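Local coordinates for protein putative glycoside hydrolase (Parabacteroides distasonis ATCC 8503, PDB 3GYC) that probably hydrolyses glycosidic bonds of carbohydrates, with a substrate that is not established, at residues Ser15-Thr20 with Gly50-Arg55; Gln41-Leu46 with Lys104-Lys109; Pro300-Glu305 with Met339-Ala344; Gly330-Ala335 with Lys364-Ile369. All coordinates share one frame; numbering follows the deposited sequence.

Interaction 1. Residues Ser15-Thr20 with Gly50-Arg55; sequences SPRAIT and GYNAIR
Asn52 carries the entry into this parallel strand pair with a side chain set in the crowded position between its backbone N and carbonyl carbon (chi1 60°). That torsion folds the amide back over the chain of Arg17, so that Asn52 OD1 accepts Ala18 N at 3.0 Å, nearly along its C=O axis, while ND2 donates to a water that in turn donates to Pro16 O. Asparagine suits the place because its two ends serve a donor and an acceptor at once. Arg17 starts with CG anti to its carbonyl carbon and bends at chi2 (-133°), which brings NH1 to Asn52 O at 2.9 Å, on a lone pair and in the guanidinium plane; Asn52 ND2 lies over one guanidinium face. Arg17 NE is bonded to Leu393 O and NH2 to Asp107. A leucine here has no nitrogens to offer Asn52 O, Leu393 O and Asp107, and would probably loosen the hold on strand entry and chain end. Thr20 N reaches Ala53 O at 3.1 Å and Arg55 N reaches Thr20 O at 2.8 Å. Ile19, with CG1 anti to the backbone N, rests CG1 on Ala53 CB (3.7 Å), where a small alanine permits close approach. Ala18 CB meets Tyr51 CD1 at 3.9 Å, beneath helix 360-371. Strands 17-23 and 53-57 are hydrogen-bonded parallel neighbours, the first two of a TIM barrel.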
loop_
_atom_site.group_PDB
_atom_site.type_symbol
_atom_site.label_atom_id
_atom_site.label_comp_id
_atom_site.label_asym_id
_atom_site.label_seq_id
_atom_site.Cartn_x
_atom_site.Cartn_y
_atom_site.Cartn_z
ATOM N N SER A 15 -8.136 -8.106 17.132
ATOM C CA SER A 15 -7.405 -6.845 17.101
ATOM C C SER A 15 -6.978 -6.452 15.692
ATOM O O SER A 15 -6.548 -7.298 14.900
ATOM C CB SER A 15 -6.153 -6.945 17.964
ATOM O OG SER A 15 -6.516 -6.937 19.330
ATOM N N PRO A 16 -7.101 -5.166 15.360
ATOM C CA PRO A 16 -6.542 -4.741 14.118
ATOM C C PRO A 16 -5.017 -4.909 14.112
ATOM O O PRO A 16 -4.394 -4.970 15.140
ATOM C CB PRO A 16 -6.863 -3.241 14.087
ATOM C CG PRO A 16 -8.070 -3.104 14.854
ATOM C CD PRO A 16 -8.004 -4.165 15.925
ATOM N N ARG A 17 -4.433 -4.933 12.930
ATOM C CA ARG A 17 -2.996 -4.948 12.778
ATOM C C ARG A 17 -2.438 -3.576 12.382
ATOM O O ARG A 17 -3.057 -2.814 11.628
ATOM C CB ARG A 17 -2.547 -6.026 11.784
ATOM C CG ARG A 17 -2.812 -7.365 12.306
ATOM C CD ARG A 17 -1.643 -8.268 12.163
ATOM N NE ARG A 17 -1.875 -9.553 12.782
ATOM C CZ ARG A 17 -0.903 -10.397 13.133
ATOM N NH1 ARG A 17 0.385 -10.077 12.958
ATOM N NH2 ARG A 17 -1.217 -11.560 13.662
ATOM N N ALA A 18 -1.280 -3.246 12.949
ATOM C CA ALA A 18 -0.571 -2.016 12.618
ATOM C C ALA A 18 0.386 -2.414 11.491
ATOM O O ALA A 18 1.326 -3.217 11.666
ATOM C CB ALA A 18 0.178 -1.427 13.820
ATOM N N ILE A 19 0.114 -1.847 10.334
ATOM C CA ILE A 19 0.782 -2.206 9.061
ATOM C C ILE A 19 1.681 -1.107 8.517
ATOM O O ILE A 19 1.485 0.068 8.802
ATOM C CB ILE A 19 -0.310 -2.673 7.999
ATOM C CG1 ILE A 19 0.300 -3.340 6.770
ATOM C CG2 ILE A 19 -1.248 -1.518 7.536
ATOM C CD1 ILE A 19 -0.781 -4.127 5.902
ATOM N N THR A 20 2.722 -1.506 7.789
ATOM C CA THR A 20 3.551 -0.582 7.067
ATOM C C THR A 20 3.815 -1.100 5.613
ATOM O O THR A 20 3.951 -2.282 5.416
ATOM C CB THR A 20 4.893 -0.347 7.742
ATOM O OG1 THR A 20 5.583 0.606 6.963
ATOM C CG2 THR A 20 5.784 -1.614 7.780
ATOM N N GLY A 50 6.156 -1.611 17.273
ATOM C CA GLY A 50 4.801 -2.136 17.477
ATOM C C GLY A 50 4.021 -2.497 16.230
ATOM O O GLY A 50 2.832 -2.775 16.323
ATOM N N TYR A 51 4.664 -2.452 15.053
ATOM C CA TYR A 51 3.994 -2.854 13.822
ATOM C C TYR A 51 4.013 -4.386 13.766
ATOM O O TYR A 51 4.978 -5.013 14.192
ATOM C CB TYR A 51 4.678 -2.256 12.549
ATOM C CG TYR A 51 4.582 -0.766 12.558
ATOM C CD1 TYR A 51 3.448 -0.128 12.108
ATOM C CD2 TYR A 51 5.605 0.011 13.120
ATOM C CE1 TYR A 51 3.317 1.272 12.214
ATOM C CE2 TYR A 51 5.487 1.428 13.220
ATOM C CZ TYR A 51 4.349 2.033 12.759
ATOM O OH TYR A 51 4.188 3.405 12.896
ATOM N N ASN A 52 2.927 -4.982 13.285
ATOM C CA ASN A 52 2.835 -6.433 13.142
ATOM C C ASN A 52 2.300 -6.897 11.781
ATOM O O ASN A 52 1.871 -8.021 11.625
ATOM C CB ASN A 52 2.109 -7.089 14.323
ATOM C CG ASN A 52 0.691 -6.608 14.519
ATOM O OD1 ASN A 52 0.237 -5.647 13.865
ATOM N ND2 ASN A 52 -0.040 -7.308 15.393
ATOM N N ALA A 53 2.366 -6.016 10.780
ATOM C CA ALA A 53 2.004 -6.370 9.407
ATOM C C ALA A 53 2.833 -5.489 8.439
ATOM O O ALA A 53 3.239 -4.379 8.790
ATOM C CB ALA A 53 0.468 -6.189 9.160
ATOM N N ILE A 54 3.096 -6.006 7.246
ATOM C CA ILE A 54 3.829 -5.307 6.197
ATOM C C ILE A 54 3.132 -5.591 4.871
ATOM O O ILE A 54 2.653 -6.688 4.649
ATOM C CB ILE A 54 5.286 -5.828 6.101
ATOM C CG1 ILE A 54 5.974 -5.805 7.474
ATOM C CG2 ILE A 54 6.086 -5.044 5.123
ATOM C CD1 ILE A 54 7.381 -6.554 7.526
ATOM N N ARG A 55 3.042 -4.584 4.026
ATOM C CA ARG A 55 2.531 -4.723 2.667
ATOM C C ARG A 55 3.746 -4.686 1.725
ATOM O O ARG A 55 4.529 -3.741 1.756
ATOM C CB ARG A 55 1.574 -3.580 2.366
ATOM C CG ARG A 55 1.139 -3.513 0.945
ATOM C CD ARG A 55 0.432 -2.294 0.664
ATOM N NE ARG A 55 0.069 -2.187 -0.730
ATOM C CZ ARG A 55 0.084 -1.057 -1.429
ATOM N NH1 ARG A 55 0.517 0.085 -0.876
ATOM N NH2 ARG A 55 -0.251 -1.076 -2.709
HETATM O O HOH W 1 -2.910 -6.850 16.090
#

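Interaction 2. Residues Gln41-Leu46 with Lys104-Lys109; sequences QVLDEL and KERDIK
Two nitrogens of Arg106 converge side-on upon Asp44 OD1, NE at 2.8 Å and NH2 at 3.0 Å. Both bonds leave in the guanidinium plane, the NE one being the straighter (155°), yet they meet OD1 from above the carboxylate plane, the two flat groups being turned 33° apart. Asp44 OD2 accepts from a water at 2.6 Å, and Arg106 NH2 gives that water a weak bond. NH2 also pairs with Asp40 and NH1 with Lys102 O, so every guanidinium nitrogen has an acceptor, and the acidic neighbours would probably favour the charged state. An extended chain from CG to NE carries the group to helix 39-48, with Leu43 CB over one of its faces. A methionine here lacks donors for Asp44, Asp40 and Lys102 O, and would probably loosen this polar rim. Deeper in, only carbon meets: Ile108 CD1 touches Leu43 CD2 at 4.1 Å and Leu46 CD2 at 4.2 Å. Asp107, with positive phi, completes the Schellman motif ending helix 95-105. Helix 39-48 is thus joined to the turn leading into strand 109-113, as between successive units of a TIM barrel, apolar inside and charged outside.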
loop_
_atom_site.group_PDB
_atom_site.type_symbol
_atom_site.label_atom_id
_atom_site.label_comp_id
_atom_site.label_asym_id
_atom_site.label_seq_id
_atom_site.Cartn_x
_atom_site.Cartn_y
_atom_site.Cartn_z
ATOM N N GLN A 41 17.500 -7.225 11.408
ATOM C CA GLN A 41 17.621 -5.987 12.163
ATOM C C GLN A 41 16.419 -5.064 11.910
ATOM O O GLN A 41 15.869 -4.525 12.867
ATOM C CB GLN A 41 18.928 -5.255 11.869
ATOM C CG GLN A 41 19.115 -3.923 12.637
ATOM C CD GLN A 41 19.007 -4.047 14.153
ATOM O OE1 GLN A 41 19.193 -5.140 14.729
ATOM N NE2 GLN A 41 18.741 -2.910 14.822
ATOM N N VAL A 42 16.014 -4.883 10.650
ATOM C CA VAL A 42 14.900 -3.950 10.385
ATOM C C VAL A 42 13.541 -4.526 10.819
ATOM O O VAL A 42 12.658 -3.773 11.245
ATOM C CB VAL A 42 14.923 -3.328 8.979
ATOM C CG1 VAL A 42 16.259 -2.604 8.793
ATOM C CG2 VAL A 42 14.726 -4.382 7.865
ATOM N N LEU A 43 13.380 -5.848 10.753
ATOM C CA LEU A 43 12.160 -6.466 11.256
ATOM C C LEU A 43 12.133 -6.395 12.832
ATOM O O LEU A 43 11.080 -6.279 13.393
ATOM C CB LEU A 43 12.010 -7.885 10.768
ATOM C CG LEU A 43 11.688 -8.071 9.283
ATOM C CD1 LEU A 43 11.852 -9.601 9.012
ATOM C CD2 LEU A 43 10.309 -7.538 8.927
ATOM N N ASP A 44 13.268 -6.450 13.505
ATOM C CA ASP A 44 13.314 -6.288 14.970
ATOM C C ASP A 44 12.913 -4.845 15.305
ATOM O O ASP A 44 12.160 -4.635 16.223
ATOM C CB ASP A 44 14.695 -6.621 15.542
ATOM C CG ASP A 44 15.053 -8.108 15.437
ATOM O OD1 ASP A 44 14.159 -8.941 15.199
ATOM O OD2 ASP A 44 16.244 -8.455 15.671
ATOM N N GLU A 45 13.409 -3.880 14.533
ATOM C CA GLU A 45 13.097 -2.445 14.697
ATOM C C GLU A 45 11.613 -2.157 14.462
ATOM O O GLU A 45 10.971 -1.357 15.154
ATOM C CB GLU A 45 13.970 -1.605 13.769
ATOM C CG GLU A 45 15.435 -1.553 14.158
ATOM C CD GLU A 45 16.345 -0.798 13.148
ATOM O OE1 GLU A 45 15.878 -0.139 12.187
ATOM O OE2 GLU A 45 17.582 -0.901 13.298
ATOM N N LEU A 46 11.076 -2.782 13.438
ATOM C CA LEU A 46 9.673 -2.716 13.109
ATOM C C LEU A 46 8.826 -3.233 14.300
ATOM O O LEU A 46 7.879 -2.591 14.693
ATOM C CB LEU A 46 9.382 -3.609 11.872
ATOM C CG LEU A 46 7.954 -3.530 11.343
ATOM C CD1 LEU A 46 7.694 -2.092 10.891
ATOM C CD2 LEU A 46 7.635 -4.549 10.261
ATOM N N LYS A 104 7.173 -14.588 9.660
ATOM C CA LYS A 104 6.464 -15.635 10.402
ATOM C C LYS A 104 7.043 -15.845 11.778
ATOM O O LYS A 104 6.312 -16.033 12.741
ATOM C CB LYS A 104 6.503 -16.947 9.633
ATOM C CG LYS A 104 5.791 -18.093 10.289
ATOM C CD LYS A 104 5.790 -19.280 9.339
ATOM C CE LYS A 104 5.030 -20.466 9.898
ATOM N NZ LYS A 104 5.705 -20.979 11.128
ATOM N N GLU A 105 8.358 -15.855 11.853
ATOM C CA GLU A 105 9.083 -16.055 13.088
ATOM C C GLU A 105 8.698 -15.020 14.133
ATOM O O GLU A 105 8.730 -15.320 15.289
ATOM C CB GLU A 105 10.598 -15.947 12.817
ATOM C CG GLU A 105 11.472 -15.951 14.039
ATOM N N ARG A 106 8.319 -13.829 13.685
ATOM C CA ARG A 106 7.993 -12.700 14.542
ATOM C C ARG A 106 6.492 -12.390 14.570
ATOM O O ARG A 106 6.099 -11.333 15.033
ATOM C CB ARG A 106 8.757 -11.473 14.039
ATOM C CG ARG A 106 10.287 -11.565 14.071
ATOM C CD ARG A 106 10.971 -10.381 13.321
ATOM N NE ARG A 106 12.418 -10.391 13.522
ATOM C CZ ARG A 106 13.240 -11.268 12.956
ATOM N NH1 ARG A 106 12.783 -12.210 12.127
ATOM N NH2 ARG A 106 14.527 -11.218 13.207
ATOM N N ASP A 107 5.658 -13.316 14.103
ATOM C CA ASP A 107 4.192 -13.103 13.993
ATOM C C ASP A 107 3.824 -11.811 13.271
ATOM O O ASP A 107 2.956 -11.079 13.718
ATOM C CB ASP A 107 3.458 -13.150 15.357
ATOM C CG ASP A 107 1.903 -12.959 15.210
ATOM O OD1 ASP A 107 1.311 -13.321 14.128
ATOM O OD2 ASP A 107 1.259 -12.428 16.160
ATOM N N ILE A 108 4.514 -11.505 12.189
ATOM C CA ILE A 108 4.208 -10.350 11.354
ATOM C C ILE A 108 3.481 -10.985 10.158
ATOM O O ILE A 108 3.964 -11.983 9.578
ATOM C CB ILE A 108 5.478 -9.625 10.883
ATOM C CG1 ILE A 108 6.144 -8.887 12.061
ATOM C CG2 ILE A 108 5.163 -8.600 9.858
ATOM C CD1 ILE A 108 7.575 -8.498 11.820
ATOM N N LYS A 109 2.309 -10.459 9.837
ATOM C CA LYS A 109 1.513 -10.922 8.709
ATOM C C LYS A 109 1.821 -10.013 7.507
ATOM O O LYS A 109 2.208 -8.861 7.663
ATOM C CB LYS A 109 0.004 -10.948 9.030
ATOM C CG LYS A 109 -0.607 -12.347 9.277
ATOM C CD LYS A 109 -0.315 -12.988 10.524
ATOM C CE LYS A 109 -0.840 -14.463 10.560
ATOM N NZ LYS A 109 -2.319 -14.777 10.597
HETATM O O HOH W 2 17.212 -10.756 14.839
#

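Interaction 3. Residues Pro300-Glu305 with Met339-Ala344; sequences PLVTTE and MWVGVA
Leu301 CD1 sits over the six-membered ring of Trp340, 3.6 Å from its centroid and almost on the ring normal, a CH-pi contact. The same indole is held by its N-H: NE1 donates to Thr303 OG1 at 2.9 Å, in the ring plane (161°). Thr303 OG1 also bonds to His233 O, so the hydroxyl that fixes the indole is itself positioned by backbone just past strand 231-232. Tryptophan suits the site with its broad apolar face and one polar edge group. Backbone bonds set the register: Leu301 N to Met339 O at 2.9 Å, Val341 N to Leu301 O at 2.8 Å, and Thr303 N to Gly342 O at 3.1 Å. Leu301 O takes a second, weak bond from Gly342 N, the mark of a beta bulge. The strands are the parallel pair of a beta-alpha-beta crossover through helix 321-337, the repeating element of a TIM barrel. Gly342 answers a steric demand, since a CB there would crowd Val302 CG2. Where the chain turns, Pro300 CB meets Val341 CG1 at 3.6 Å under helices 377-380 and 384-390. Helix 276-297 lies against Leu301 and Trp340, and beyond the strand Glu305 forms a salt bridge with Arg55.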
loop_
_atom_site.group_PDB
_atom_site.type_symbol
_atom_site.label_atom_id
_atom_site.label_comp_id
_atom_site.label_asym_id
_atom_site.label_seq_id
_atom_site.Cartn_x
_atom_site.Cartn_y
_atom_site.Cartn_z
ATOM N N PRO A 300 -14.177 -4.565 5.245
ATOM C CA PRO A 300 -13.103 -4.062 6.089
ATOM C C PRO A 300 -12.193 -3.146 5.299
ATOM O O PRO A 300 -12.115 -3.252 4.084
ATOM C CB PRO A 300 -12.362 -5.308 6.547
ATOM C CG PRO A 300 -12.786 -6.400 5.668
ATOM C CD PRO A 300 -14.084 -6.017 5.018
ATOM N N LEU A 301 -11.548 -2.229 5.995
ATOM C CA LEU A 301 -10.643 -1.297 5.374
ATOM C C LEU A 301 -9.210 -1.494 5.800
ATOM O O LEU A 301 -8.916 -1.841 6.952
ATOM C CB LEU A 301 -11.043 0.139 5.724
ATOM C CG LEU A 301 -12.309 0.664 5.085
ATOM C CD1 LEU A 301 -12.579 2.103 5.545
ATOM C CD2 LEU A 301 -12.199 0.563 3.573
ATOM N N VAL A 302 -8.310 -1.278 4.847
ATOM C CA VAL A 302 -6.889 -1.222 5.127
ATOM C C VAL A 302 -6.364 0.045 4.434
ATOM O O VAL A 302 -6.784 0.364 3.337
ATOM C CB VAL A 302 -6.075 -2.486 4.610
ATOM C CG1 VAL A 302 -4.550 -2.259 4.803
ATOM C CG2 VAL A 302 -6.516 -3.778 5.311
ATOM N N THR A 303 -5.455 0.775 5.068
ATOM C CA THR A 303 -4.801 1.920 4.443
ATOM C C THR A 303 -3.311 1.783 4.736
ATOM O O THR A 303 -2.920 1.674 5.902
ATOM C CB THR A 303 -5.378 3.308 4.917
ATOM O OG1 THR A 303 -6.716 3.492 4.417
ATOM C CG2 THR A 303 -4.497 4.487 4.401
ATOM N N THR A 304 -2.472 1.728 3.680
ATOM C CA THR A 304 -1.021 1.623 3.833
ATOM C C THR A 304 -0.293 2.835 3.251
ATOM O O THR A 304 0.911 2.974 3.433
ATOM C CB THR A 304 -0.459 0.334 3.162
ATOM O OG1 THR A 304 -0.663 0.399 1.745
ATOM C CG2 THR A 304 -1.127 -0.933 3.762
ATOM N N GLU A 305 -1.030 3.740 2.589
ATOM C CA GLU A 305 -0.459 4.934 2.008
ATOM C C GLU A 305 -1.305 6.123 2.490
ATOM O O GLU A 305 -2.462 6.249 2.153
ATOM C CB GLU A 305 -0.410 4.799 0.488
ATOM C CG GLU A 305 0.388 3.554 -0.005
ATOM C CD GLU A 305 0.890 3.724 -1.460
ATOM O OE1 GLU A 305 1.380 4.822 -1.780
ATOM O OE2 GLU A 305 0.843 2.767 -2.273
HETATM N N MSE A 339 -13.790 0.662 11.386
HETATM C CA MSE A 339 -13.838 0.023 10.068
HETATM C C MSE A 339 -12.488 -0.458 9.555
HETATM O O MSE A 339 -12.453 -1.212 8.594
HETATM C CB MSE A 339 -14.489 0.963 9.059
HETATM C CG MSE A 339 -15.944 1.299 9.413
HETATM SE SE MSE A 339 -17.110 -0.166 9.646
HETATM C CE MSE A 339 -16.462 -1.254 8.148
ATOM N N TRP A 340 -11.387 -0.031 10.163
ATOM C CA TRP A 340 -10.075 -0.435 9.675
ATOM C C TRP A 340 -9.544 -1.673 10.392
ATOM O O TRP A 340 -9.571 -1.739 11.604
ATOM C CB TRP A 340 -9.075 0.721 9.802
ATOM C CG TRP A 340 -8.964 1.645 8.595
ATOM C CD1 TRP A 340 -8.019 1.563 7.641
ATOM C CD2 TRP A 340 -9.765 2.789 8.270
ATOM N NE1 TRP A 340 -8.183 2.533 6.714
ATOM C CE2 TRP A 340 -9.246 3.318 7.073
ATOM C CE3 TRP A 340 -10.878 3.410 8.858
ATOM C CZ2 TRP A 340 -9.785 4.426 6.453
ATOM C CZ3 TRP A 340 -11.409 4.527 8.245
ATOM C CH2 TRP A 340 -10.874 5.018 7.047
ATOM N N VAL A 341 -9.109 -2.664 9.626
ATOM C CA VAL A 341 -8.500 -3.887 10.163
ATOM C C VAL A 341 -6.973 -3.843 10.042
ATOM O O VAL A 341 -6.268 -4.614 10.686
ATOM C CB VAL A 341 -9.069 -5.173 9.454
ATOM C CG1 VAL A 341 -10.583 -5.310 9.725
ATOM C CG2 VAL A 341 -8.800 -5.141 7.971
ATOM N N GLY A 342 -6.486 -2.928 9.213
ATOM C CA GLY A 342 -5.072 -2.681 9.002
ATOM C C GLY A 342 -4.853 -1.181 8.854
ATOM O O GLY A 342 -5.363 -0.563 7.918
ATOM N N VAL A 343 -4.085 -0.584 9.766
ATOM C CA VAL A 343 -3.838 0.840 9.734
ATOM C C VAL A 343 -2.351 1.146 9.756
ATOM O O VAL A 343 -1.665 0.563 10.537
ATOM C CB VAL A 343 -4.500 1.526 10.947
ATOM C CG1 VAL A 343 -4.357 3.056 10.822
ATOM C CG2 VAL A 343 -5.941 1.110 11.078
ATOM N N ALA A 344 -1.861 1.991 8.818
ATOM C CA ALA A 344 -0.487 2.453 8.762
ATOM C C ALA A 344 -0.479 3.858 9.369
ATOM O O ALA A 344 -1.505 4.540 9.357
ATOM C CB ALA A 344 0.018 2.520 7.337
#

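Interaction 4. Residues Gly330-Ala335 with Lys364-Ile369; sequences GTITAA and KRLTSI
Ile332 carries the contact, its CG1 lying 3.7 Å from Leu366 CD2 and 3.9 Å from Ile369 CD1. CG1 stands anti to the carbonyl carbon (chi1 -69°) and the chain runs on extended (chi2 169°), which swings the end of the side chain toward the neighbouring helix although its CB does not aim there. It crosses Leu366 at about a right angle and Ile369 obliquely, so its CG1 and CD1 lie against one methyl of each, Leu366 CD2 and Ile369 CD1. Leu366 and Ile369, three residues apart, lie on the same side of helix 360-371 and both direct their CB toward helix 321-337. Branched aliphatic residues suit this tight part because their ends give several carbons to pack without any polar group to satisfy.

The closest packing includes the solvent side, where Ile332 and Ile369 are both partly exposed, while the looser contacts involve the buried Thr331 and Ala335. Thr331 CB stands 4.2 Å from Leu366 CD2, and its hydroxyl turns back to its own helix, bonded to Cys327 O, so that a polar group can be buried without a partner across the interface. At the other end Ala335 CB touches Ile369 CG2 at 4.2 Å; the methyl of alanine makes a single light contact there.

The short axes run nearly parallel, 11° apart, with a closest approach of 10.0 Å. Joined by carbon alone, these two outer helices are held by van der Waals and hydrophobic forces, which, unlike hydrogen bonds, probably tolerate small shifts of one helix against the other.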
loop_
_atom_site.group_PDB
_atom_site.type_symbol
_atom_site.label_atom_id
_atom_site.label_comp_id
_atom_site.label_asym_id
_atom_site.label_seq_id
_atom_site.Cartn_x
_atom_site.Cartn_y
_atom_site.Cartn_z
ATOM N N GLY A 330 -4.415 11.399 11.367
ATOM C CA GLY A 330 -5.001 10.448 10.431
ATOM C C GLY A 330 -5.168 9.085 11.068
ATOM O O GLY A 330 -6.263 8.491 11.012
ATOM N N THR A 331 -4.091 8.603 11.697
ATOM C CA THR A 331 -4.081 7.279 12.318
ATOM C C THR A 331 -5.158 7.117 13.385
ATOM O O THR A 331 -5.961 6.193 13.308
ATOM C CB THR A 331 -2.722 6.961 12.955
ATOM O OG1 THR A 331 -1.689 7.075 11.973
ATOM C CG2 THR A 331 -2.723 5.561 13.515
ATOM N N ILE A 332 -5.157 8.038 14.356
ATOM C CA ILE A 332 -6.107 8.031 15.464
ATOM C C ILE A 332 -7.556 8.167 14.975
ATOM O O ILE A 332 -8.452 7.512 15.508
ATOM C CB ILE A 332 -5.729 9.130 16.518
ATOM C CG1 ILE A 332 -4.418 8.727 17.238
ATOM C CG2 ILE A 332 -6.831 9.312 17.529
ATOM C CD1 ILE A 332 -3.826 9.866 18.107
ATOM N N THR A 333 -7.782 8.990 13.955
ATOM C CA THR A 333 -9.124 9.191 13.374
ATOM C C THR A 333 -9.642 7.912 12.715
ATOM O O THR A 333 -10.795 7.474 12.962
ATOM C CB THR A 333 -9.134 10.354 12.316
ATOM O OG1 THR A 333 -8.616 11.560 12.898
ATOM C CG2 THR A 333 -10.545 10.615 11.784
ATOM N N ALA A 334 -8.778 7.292 11.909
ATOM C CA ALA A 334 -9.141 6.038 11.226
ATOM C C ALA A 334 -9.407 4.917 12.245
ATOM O O ALA A 334 -10.429 4.226 12.175
ATOM C CB ALA A 334 -8.071 5.616 10.272
ATOM N N ALA A 335 -8.495 4.764 13.191
ATOM C CA ALA A 335 -8.588 3.711 14.179
ATOM C C ALA A 335 -9.891 3.805 14.994
ATOM O O ALA A 335 -10.508 2.795 15.314
ATOM C CB ALA A 335 -7.375 3.738 15.110
ATOM N N LYS A 364 5.270 3.636 18.978
ATOM C CA LYS A 364 4.672 2.794 20.010
ATOM C C LYS A 364 3.321 3.313 20.506
ATOM O O LYS A 364 2.407 2.506 20.699
ATOM C CB LYS A 364 5.639 2.537 21.169
ATOM C CG LYS A 364 6.747 1.548 20.843
ATOM C CD LYS A 364 7.825 1.466 21.940
ATOM C CE LYS A 364 7.298 0.977 23.300
ATOM N N ARG A 365 3.187 4.631 20.707
ATOM C CA ARG A 365 1.886 5.200 21.117
ATOM C C ARG A 365 0.784 4.927 20.050
ATOM O O ARG A 365 -0.321 4.526 20.382
ATOM C CB ARG A 365 1.976 6.695 21.348
ATOM C CG ARG A 365 2.753 7.102 22.563
ATOM C CD ARG A 365 2.583 8.613 22.892
ATOM N NE ARG A 365 3.144 9.523 21.884
ATOM C CZ ARG A 365 4.430 9.888 21.819
ATOM N NH1 ARG A 365 5.327 9.385 22.663
ATOM N NH2 ARG A 365 4.847 10.725 20.882
ATOM N N LEU A 366 1.110 5.134 18.778
ATOM C CA LEU A 366 0.140 4.946 17.692
ATOM C C LEU A 366 -0.179 3.499 17.398
ATOM O O LEU A 366 -1.351 3.153 17.161
ATOM C CB LEU A 366 0.593 5.656 16.409
ATOM C CG LEU A 366 0.571 7.181 16.413
ATOM C CD1 LEU A 366 1.202 7.776 15.122
ATOM C CD2 LEU A 366 -0.874 7.732 16.643
ATOM N N THR A 367 0.851 2.641 17.392
ATOM C CA THR A 367 0.593 1.219 17.165
ATOM C C THR A 367 -0.191 0.641 18.331
ATOM O O THR A 367 -1.033 -0.241 18.112
ATOM C CB THR A 367 1.842 0.408 16.835
ATOM O OG1 THR A 367 2.768 0.485 17.917
ATOM C CG2 THR A 367 2.459 0.943 15.534
ATOM N N SER A 368 0.031 1.139 19.551
ATOM C CA SER A 368 -0.765 0.693 20.697
ATOM C C SER A 368 -2.246 1.041 20.443
ATOM O O SER A 368 -3.128 0.223 20.644
ATOM C CB SER A 368 -0.299 1.338 22.006
ATOM O OG SER A 368 -0.948 0.743 23.130
ATOM N N ILE A 369 -2.513 2.255 20.001
ATOM C CA ILE A 369 -3.888 2.666 19.732
ATOM C C ILE A 369 -4.540 1.805 18.640
ATOM O O ILE A 369 -5.697 1.360 18.776
ATOM C CB ILE A 369 -3.945 4.148 19.337
ATOM C CG1 ILE A 369 -3.727 5.049 20.571
ATOM C CG2 ILE A 369 -5.297 4.484 18.677
ATOM C CD1 ILE A 369 -3.230 6.469 20.210
#

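In the fold
Interactions 1 and 3 share one barrel sheet, their centres about 9 Å apart: Arg17 N meets Val341 O at 2.9 Å and Ile19 N meets Val343 O at 3.0 Å, so strand 17-23 stitches strand 53-57 to strand 340-343. Interactions 2 and 4 lie in the outer helical layer, centres about 19 Å apart. Ile54 CD1 packs on Leu43 CD2 at 3.4 Å, tying interaction 2 to interaction 1, while Thr367 of interaction 4 lies on Tyr51 and Ala18. Trp340 of interaction 3 touches Ala334 O of interaction 4. Glu305 lies just past the C-terminal end of strand 301-303, where TIM-barrel enzymes carry their active sites, so the site is probably near interactions 1 and 3.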